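Local coordinates for Glyoxalase/bleomycin resisance protein/dioxygenase (Streptomyces sp. CB03234, PDB 5UJP) that binds riboflavin and a calcium ion and may have dioxygenase activity, as a member of the glyoxalase/bleomycin resistance/dioxygenase superfamily, at residues D17-T22 / N108-N113; L28-G33 / R37-A42; R80-E83 / A87-G90. All coordinates share one frame; numbering follows the deposited sequence.

Contact 1: D17-T22 / N108-N113; sequences DFYVET and NVIGLN
Y19 and N108 reach the same carboxylate oxygen from opposite segments: Y19 OH and N108 ND2 each hydrogen-bond to OD2 of D104, so the two residues are joined through a third rather than to each other. Their direct contact is a loose one, Y19 OH lying 4.2 Å from N108 CB. I110 supplies the rest of the interface. Its CD1 comes within 3.7 Å of Y19 OH, and its CG1 sits at the ring edge, close to the ring plane and 4.2 Å from Y19 CE1. With CG beside the backbone N (chi1 -75°), the phenol covers about half of the 10.6 Å between Y19 CA and I110 CA. Here helix 12-23 meets strand 109-113 between the two four-stranded sheets of the vicinal oxygen chelate fold: the same tyrosine also touches V7, L50 and L52 of one sheet, while I110 belongs to the other and packs on F102. One ring face of Y19 carries F18 CD2, 3.8 Å above the plane and displaced toward the rim, a neighbour that would hinder rotation of the phenol on that side. N108 is pinned at both ends of its amide, ND2 also bonding to P8 O and OD1 to L64 N.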
loop_
_atom_site.group_PDB
_atom_site.type_symbol
_atom_site.label_atom_id
_atom_site.label_comp_id
_atom_site.label_asym_id
_atom_site.label_seq_id
_atom_site.Cartn_x
_atom_site.Cartn_y
_atom_site.Cartn_z
ATOM N N ASP A 17 13.771 4.814 13.528
ATOM C CA ASP A 17 14.683 5.951 13.380
ATOM C C ASP A 17 14.524 6.584 12.007
ATOM O O ASP A 17 14.446 7.807 11.872
ATOM C CB ASP A 17 16.134 5.488 13.504
ATOM C CG ASP A 17 16.522 5.047 14.913
ATOM O OD1 ASP A 17 15.856 5.394 15.913
ATOM O OD2 ASP A 17 17.525 4.317 14.995
ATOM N N PHE A 18 14.514 5.757 10.958
ATOM C CA PHE A 18 14.456 6.288 9.595
ATOM C C PHE A 18 13.132 6.991 9.317
ATOM O O PHE A 18 13.114 8.154 8.883
ATOM C CB PHE A 18 14.697 5.178 8.580
ATOM C CG PHE A 18 14.684 5.673 7.148
ATOM C CD1 PHE A 18 15.797 6.318 6.632
ATOM C CD2 PHE A 18 13.560 5.507 6.337
ATOM C CE1 PHE A 18 15.772 6.797 5.325
ATOM C CE2 PHE A 18 13.545 5.970 5.036
ATOM C CZ PHE A 18 14.663 6.606 4.529
ATOM N N TYR A 19 12.001 6.300 9.534
ATOM C CA TYR A 19 10.723 6.869 9.097
ATOM C C TYR A 19 10.294 8.026 9.987
ATOM O O TYR A 19 9.745 9.009 9.492
ATOM C CB TYR A 19 9.607 5.814 9.032
ATOM C CG TYR A 19 9.769 4.926 7.822
ATOM C CD1 TYR A 19 9.174 5.264 6.592
ATOM C CD2 TYR A 19 10.500 3.749 7.900
ATOM C CE1 TYR A 19 9.328 4.490 5.495
ATOM C CE2 TYR A 19 10.659 2.928 6.767
ATOM C CZ TYR A 19 10.069 3.305 5.570
ATOM O OH TYR A 19 10.219 2.507 4.422
ATOM N N VAL A 20 10.475 7.899 11.291
ATOM C CA VAL A 20 10.006 8.945 12.188
ATOM C C VAL A 20 11.009 10.088 12.258
ATOM O O VAL A 20 10.661 11.268 12.070
ATOM C CB VAL A 20 9.702 8.358 13.581
ATOM C CG1 VAL A 20 9.222 9.471 14.537
ATOM C CG2 VAL A 20 8.675 7.225 13.490
ATOM N N GLU A 21 12.268 9.773 12.574
ATOM C CA GLU A 21 13.213 10.857 12.842
ATOM C C GLU A 21 13.810 11.430 11.558
ATOM O O GLU A 21 13.855 12.647 11.381
ATOM C CB GLU A 21 14.294 10.376 13.816
ATOM C CG GLU A 21 13.774 9.779 15.118
ATOM C CD GLU A 21 13.172 10.810 16.038
ATOM O OE1 GLU A 21 13.834 11.844 16.270
ATOM O OE2 GLU A 21 12.054 10.580 16.548
ATOM N N THR A 22 14.287 10.573 10.655
ATOM C CA THR A 22 14.957 11.038 9.449
ATOM C C THR A 22 13.961 11.582 8.432
ATOM O O THR A 22 14.077 12.740 8.020
ATOM C CB THR A 22 15.800 9.918 8.853
ATOM O OG1 THR A 22 16.827 9.559 9.794
ATOM C CG2 THR A 22 16.422 10.361 7.527
ATOM N N ASN A 108 13.456 -0.693 0.612
ATOM C CA ASN A 108 12.079 -0.389 0.209
ATOM C C ASN A 108 12.051 0.971 -0.458
ATOM O O ASN A 108 12.681 1.912 0.020
ATOM C CB ASN A 108 11.170 -0.343 1.443
ATOM C CG ASN A 108 11.044 -1.667 2.125
ATOM O OD1 ASN A 108 10.605 -2.646 1.489
ATOM N ND2 ASN A 108 11.371 -1.723 3.419
ATOM N N VAL A 109 11.325 1.085 -1.560
ATOM C CA VAL A 109 11.254 2.344 -2.299
ATOM C C VAL A 109 9.933 3.020 -1.961
ATOM O O VAL A 109 8.843 2.433 -2.153
ATOM C CB VAL A 109 11.343 2.115 -3.819
ATOM C CG1 VAL A 109 11.273 3.455 -4.573
ATOM C CG2 VAL A 109 12.644 1.405 -4.178
ATOM N N ILE A 110 10.025 4.249 -1.483
ATOM C CA ILE A 110 8.865 5.079 -1.143
ATOM C C ILE A 110 8.790 6.164 -2.208
ATOM O O ILE A 110 9.784 6.848 -2.456
ATOM C CB ILE A 110 9.005 5.713 0.256
ATOM C CG1 ILE A 110 9.354 4.625 1.302
ATOM C CG2 ILE A 110 7.779 6.578 0.560
ATOM C CD1 ILE A 110 8.258 3.583 1.499
ATOM N N GLY A 111 7.644 6.294 -2.870
ATOM C CA GLY A 111 7.429 7.348 -3.849
ATOM C C GLY A 111 6.616 8.491 -3.267
ATOM O O GLY A 111 5.730 8.284 -2.439
ATOM N N LEU A 112 6.931 9.714 -3.706
ATOM C CA LEU A 112 6.193 10.920 -3.331
ATOM C C LEU A 112 5.729 11.559 -4.622
ATOM O O LEU A 112 6.507 11.672 -5.567
ATOM C CB LEU A 112 7.096 11.927 -2.595
ATOM C CG LEU A 112 7.686 11.425 -1.282
ATOM C CD1 LEU A 112 8.689 12.478 -0.733
ATOM C CD2 LEU A 112 6.603 11.146 -0.290
ATOM N N ASN A 113 4.483 11.996 -4.659
ATOM C CA ASN A 113 3.921 12.608 -5.856
ATOM C C ASN A 113 3.136 13.837 -5.448
ATOM O O ASN A 113 2.308 13.780 -4.557
ATOM C CB ASN A 113 3.058 11.629 -6.651
ATOM C CG ASN A 113 2.568 12.217 -7.966
ATOM O OD1 ASN A 113 3.353 12.678 -8.773
ATOM N ND2 ASN A 113 1.263 12.159 -8.192
#

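Contact 2: L28-G33 / R37-A42; sequences LADQPG and RWLQVA
D30 and R37 form a side-on salt bridge on one face of this hairpin, with two nitrogens serving two oxygens. R37 NE gives a 2.8 Å hydrogen bond to D30 OD1, and R37 NH2 an equally short one, 2.8 Å, to the syn lone pair of D30 OD2. Carboxylate and guanidinium planes differ by only 11°, and the R37 chain, CG anti to the backbone N (chi1 178°), runs on extended to NE. K16 and E13 add second partners to D30 and R37, tying the pair to helix 12-23. On the same face L39 CD1 packs 3.9 Å from D30 CG. On the other face A29 CB rests against the edge of the W38 indole, 3.9 Å from CD1. W38 NE1 bonds Q40 OE1 at 2.8 Å; the nitrogen stands above that amide's carbonyl plane, 37° out of it, yet the oxygen lies in the indole plane. The loose side is the exposed turn end, where P32 CB points away from the partner strand. Q31, which binds riboflavin in another structure of this protein, is nonetheless anchored by its backbone, exchanging hydrogen bonds with W38. At the other end L28, though solvent-exposed, holds CD1 3.7 Å from A42 CB, and Q40 O accepts from both L28 N and A29 N, the signature of a classic beta bulge in an antiparallel hairpin.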
loop_
_atom_site.group_PDB
_atom_site.type_symbol
_atom_site.label_atom_id
_atom_site.label_comp_id
_atom_site.label_asym_id
_atom_site.label_seq_id
_atom_site.Cartn_x
_atom_site.Cartn_y
_atom_site.Cartn_z
ATOM N N LEU A 28 2.379 7.060 15.008
ATOM C CA LEU A 28 1.022 6.857 15.487
ATOM C C LEU A 28 0.921 5.801 16.576
ATOM O O LEU A 28 0.016 5.881 17.416
ATOM C CB LEU A 28 0.090 6.462 14.334
ATOM C CG LEU A 28 -0.022 7.472 13.193
ATOM C CD1 LEU A 28 -1.058 7.024 12.175
ATOM C CD2 LEU A 28 -0.300 8.886 13.742
ATOM N N ALA A 29 1.783 4.789 16.564
ATOM C CA ALA A 29 1.687 3.751 17.575
ATOM C C ALA A 29 2.987 2.972 17.576
ATOM O O ALA A 29 3.648 2.858 16.540
ATOM C CB ALA A 29 0.563 2.769 17.233
ATOM N N ASP A 30 3.355 2.473 18.761
ATOM C CA ASP A 30 4.508 1.590 18.938
ATOM C C ASP A 30 4.191 0.740 20.161
ATOM O O ASP A 30 4.492 1.131 21.287
ATOM C CB ASP A 30 5.774 2.401 19.155
ATOM C CG ASP A 30 7.023 1.535 19.178
ATOM O OD1 ASP A 30 6.869 0.289 19.137
ATOM O OD2 ASP A 30 8.142 2.086 19.215
ATOM N N GLN A 31 3.558 -0.404 19.926
ATOM C CA GLN A 31 2.961 -1.179 21.003
ATOM C C GLN A 31 2.869 -2.616 20.531
ATOM O O GLN A 31 2.950 -2.885 19.328
ATOM C CB GLN A 31 1.555 -0.641 21.332
ATOM C CG GLN A 31 0.586 -0.723 20.161
ATOM C CD GLN A 31 -0.711 0.044 20.357
ATOM O OE1 GLN A 31 -0.716 1.192 20.822
ATOM N NE2 GLN A 31 -1.830 -0.590 19.989
ATOM N N PRO A 32 2.755 -3.565 21.448
ATOM C CA PRO A 32 2.561 -4.963 21.036
ATOM C C PRO A 32 1.321 -5.126 20.162
ATOM O O PRO A 32 0.266 -4.545 20.437
ATOM C CB PRO A 32 2.397 -5.703 22.370
ATOM C CG PRO A 32 3.148 -4.883 23.347
ATOM C CD PRO A 32 2.968 -3.440 22.905
ATOM N N GLY A 33 1.464 -5.944 19.112
ATOM C CA GLY A 33 0.371 -6.359 18.262
ATOM C C GLY A 33 0.232 -7.878 18.233
ATOM O O GLY A 33 0.974 -8.616 18.887
ATOM N N ARG A 37 5.729 -6.469 17.092
ATOM C CA ARG A 37 5.699 -5.055 17.449
ATOM C C ARG A 37 4.929 -4.268 16.395
ATOM O O ARG A 37 5.300 -4.281 15.217
ATOM C CB ARG A 37 7.137 -4.572 17.558
ATOM C CG ARG A 37 7.284 -3.109 17.886
ATOM C CD ARG A 37 8.783 -2.744 17.936
ATOM N NE ARG A 37 9.014 -1.342 18.226
ATOM C CZ ARG A 37 10.225 -0.811 18.283
ATOM N NH1 ARG A 37 11.298 -1.575 18.075
ATOM N NH2 ARG A 37 10.376 0.475 18.545
ATOM N N TRP A 38 3.837 -3.614 16.812
ATOM C CA TRP A 38 3.013 -2.818 15.909
ATOM C C TRP A 38 3.568 -1.398 15.910
ATOM O O TRP A 38 3.418 -0.662 16.894
ATOM C CB TRP A 38 1.535 -2.852 16.328
ATOM C CG TRP A 38 0.647 -2.059 15.385
ATOM C CD1 TRP A 38 0.338 -0.711 15.448
ATOM C CD2 TRP A 38 0.000 -2.555 14.193
ATOM N NE1 TRP A 38 -0.500 -0.371 14.404
ATOM C CE2 TRP A 38 -0.700 -1.471 13.609
ATOM C CE3 TRP A 38 -0.053 -3.805 13.571
ATOM C CZ2 TRP A 38 -1.448 -1.611 12.439
ATOM C CZ3 TRP A 38 -0.816 -3.948 12.424
ATOM C CH2 TRP A 38 -1.490 -2.845 11.861
ATOM N N LEU A 39 4.210 -1.024 14.807
ATOM C CA LEU A 39 4.945 0.232 14.678
ATOM C C LEU A 39 4.352 0.936 13.464
ATOM O O LEU A 39 4.570 0.500 12.325
ATOM C CB LEU A 39 6.425 -0.084 14.478
ATOM C CG LEU A 39 7.360 1.117 14.258
ATOM C CD1 LEU A 39 7.259 2.171 15.387
ATOM C CD2 LEU A 39 8.814 0.612 14.060
ATOM N N GLN A 40 3.588 2.001 13.711
ATOM C CA GLN A 40 2.758 2.617 12.687
ATOM C C GLN A 40 3.089 4.098 12.564
ATOM O O GLN A 40 3.138 4.806 13.573
ATOM C CB GLN A 40 1.278 2.419 13.028
ATOM C CG GLN A 40 0.319 2.937 11.960
ATOM C CD GLN A 40 -1.118 2.663 12.325
ATOM O OE1 GLN A 40 -1.409 2.079 13.369
ATOM N NE2 GLN A 40 -2.018 3.124 11.506
ATOM N N VAL A 41 3.291 4.565 11.326
ATOM C CA VAL A 41 3.655 5.953 11.033
ATOM C C VAL A 41 2.771 6.492 9.918
ATOM O O VAL A 41 2.154 5.750 9.156
ATOM C CB VAL A 41 5.148 6.108 10.681
ATOM C CG1 VAL A 41 5.967 5.517 11.806
ATOM C CG2 VAL A 41 5.471 5.476 9.346
ATOM N N ALA A 42 2.703 7.823 9.822
ATOM C CA ALA A 42 1.933 8.412 8.722
ATOM C C ALA A 42 2.454 9.810 8.443
ATOM O O ALA A 42 2.813 10.515 9.393
ATOM C CB ALA A 42 0.426 8.496 9.070
#

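Contact 3: R80-E83 / A87-G90; sequences RLQE and AVDG
Q82 lies across V88 at about a right angle, and its contacts can be traced atom by atom. CB stands back, 5.0 Å from V88 CG2. CG, beside the backbone N (chi1 -64°), is the first atom to touch: it lies 3.8 Å from V88 CG2 and 3.9 Å from V88 CB. The chain continues extended, bringing CD to 4.1 Å from V88 CB. OE1 then lies against the valine, 3.7 Å from its CB. V88 O is as near, 3.7 Å from OE1, but both are acceptors, so OE1 rests there with no hydrogen bond to the strand. Helix 74-83 connects the parallel outermost strands 67-70 and 88-94 of one sheet, a beta-alpha-beta crossover that opens a beta-alpha-beta-beta-beta module of the vicinal oxygen chelate fold. This contact lies at the short turn out of the helix, where Q82 CA and A87 CA are 6.4 Å apart. V88 points toward the helix and is the shared partner of both helix residues: its CG2 also meets the buried L81, 3.8 Å from L81 CB. F102 of strand 97-103 touches both L81 and V88, continuing the apolar seam from helix into sheet.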
loop_
_atom_site.group_PDB
_atom_site.type_symbol
_atom_site.label_atom_id
_atom_site.label_comp_id
_atom_site.label_asym_id
_atom_site.label_seq_id
_atom_site.Cartn_x
_atom_site.Cartn_y
_atom_site.Cartn_z
ATOM N N ARG A 80 15.257 18.135 1.771
ATOM C CA ARG A 80 15.423 17.762 3.168
ATOM C C ARG A 80 15.979 16.356 3.273
ATOM O O ARG A 80 16.856 16.084 4.099
ATOM C CB ARG A 80 14.084 17.867 3.884
ATOM C CG ARG A 80 14.166 17.682 5.403
ATOM C CD ARG A 80 12.769 17.787 6.018
ATOM N NE ARG A 80 12.776 17.893 7.476
ATOM C CZ ARG A 80 12.608 16.869 8.314
ATOM N NH1 ARG A 80 12.427 15.650 7.847
ATOM N NH2 ARG A 80 12.622 17.067 9.628
ATOM N N LEU A 81 15.458 15.440 2.458
ATOM C CA LEU A 81 15.946 14.060 2.485
ATOM C C LEU A 81 17.429 13.987 2.108
ATOM O O LEU A 81 18.234 13.370 2.834
ATOM C CB LEU A 81 15.092 13.190 1.562
ATOM C CG LEU A 81 13.689 12.906 2.106
ATOM C CD1 LEU A 81 12.792 12.383 0.997
ATOM C CD2 LEU A 81 13.782 11.874 3.248
ATOM N N GLN A 82 17.819 14.615 0.988
ATOM C CA GLN A 82 19.227 14.594 0.587
ATOM C C GLN A 82 20.121 15.228 1.641
ATOM O O GLN A 82 21.232 14.742 1.892
ATOM C CB GLN A 82 19.405 15.267 -0.774
ATOM C CG GLN A 82 18.666 14.502 -1.868
ATOM C CD GLN A 82 19.204 14.669 -3.279
ATOM O OE1 GLN A 82 19.352 13.686 -4.020
ATOM N NE2 GLN A 82 19.454 15.901 -3.675
ATOM N N GLU A 83 19.664 16.309 2.267
ATOM C CA GLU A 83 20.446 16.920 3.337
ATOM C C GLU A 83 20.696 15.918 4.449
ATOM O O GLU A 83 21.741 15.946 5.111
ATOM C CB GLU A 83 19.662 18.096 3.897
ATOM C CG GLU A 83 20.222 19.428 3.555
ATOM C CD GLU A 83 19.919 20.423 4.636
ATOM O OE1 GLU A 83 18.726 20.569 4.983
ATOM O OE2 GLU A 83 20.872 21.029 5.165
ATOM N N ALA A 87 19.152 8.681 -0.132
ATOM C CA ALA A 87 19.236 8.600 -1.586
ATOM C C ALA A 87 17.891 8.969 -2.206
ATOM O O ALA A 87 16.870 8.364 -1.871
ATOM C CB ALA A 87 19.612 7.181 -2.011
ATOM N N VAL A 88 17.907 9.926 -3.143
ATOM C CA VAL A 88 16.690 10.407 -3.803
ATOM C C VAL A 88 16.838 10.377 -5.321
ATOM O O VAL A 88 17.838 10.855 -5.871
ATOM C CB VAL A 88 16.280 11.818 -3.355
ATOM C CG1 VAL A 88 15.125 12.307 -4.183
ATOM C CG2 VAL A 88 15.961 11.864 -1.872
ATOM N N ASP A 89 15.814 9.863 -6.001
ATOM C CA ASP A 89 15.708 9.884 -7.457
ATOM C C ASP A 89 14.603 10.866 -7.810
ATOM O O ASP A 89 13.433 10.663 -7.454
ATOM C CB ASP A 89 15.378 8.486 -7.976
ATOM C CG ASP A 89 15.369 8.393 -9.503
ATOM O OD1 ASP A 89 15.682 9.377 -10.183
ATOM O OD2 ASP A 89 15.068 7.288 -10.024
ATOM N N GLY A 90 14.971 11.941 -8.478
ATOM C CA GLY A 90 13.998 12.946 -8.831
ATOM C C GLY A 90 14.320 14.234 -8.122
ATOM O O GLY A 90 15.415 14.384 -7.564
#

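How the contacts relate
After strand 3-8, helix 12-23 opens contact 1, whose loop closes only at strand 109-113, near the C terminus. Contacts 2 and 3 both fall within that span, one after the other: contact 2 closes the hairpin of strands 26-30 and 37-42 before contact 3 joins the end of helix 74-83 to strand 88-94. None cross. In space contact 1 lies between the other two, its centre 16 Å from that of contact 2 and 10 Å from that of contact 3. It touches contact 2 where V20 CG2 packs 3.6 Å from V41 CG1, and contact 3 where T22 O approaches R80 NH1. Contacts 2 and 3 stay apart, their centres about 26 Å from each other, one at each sheet.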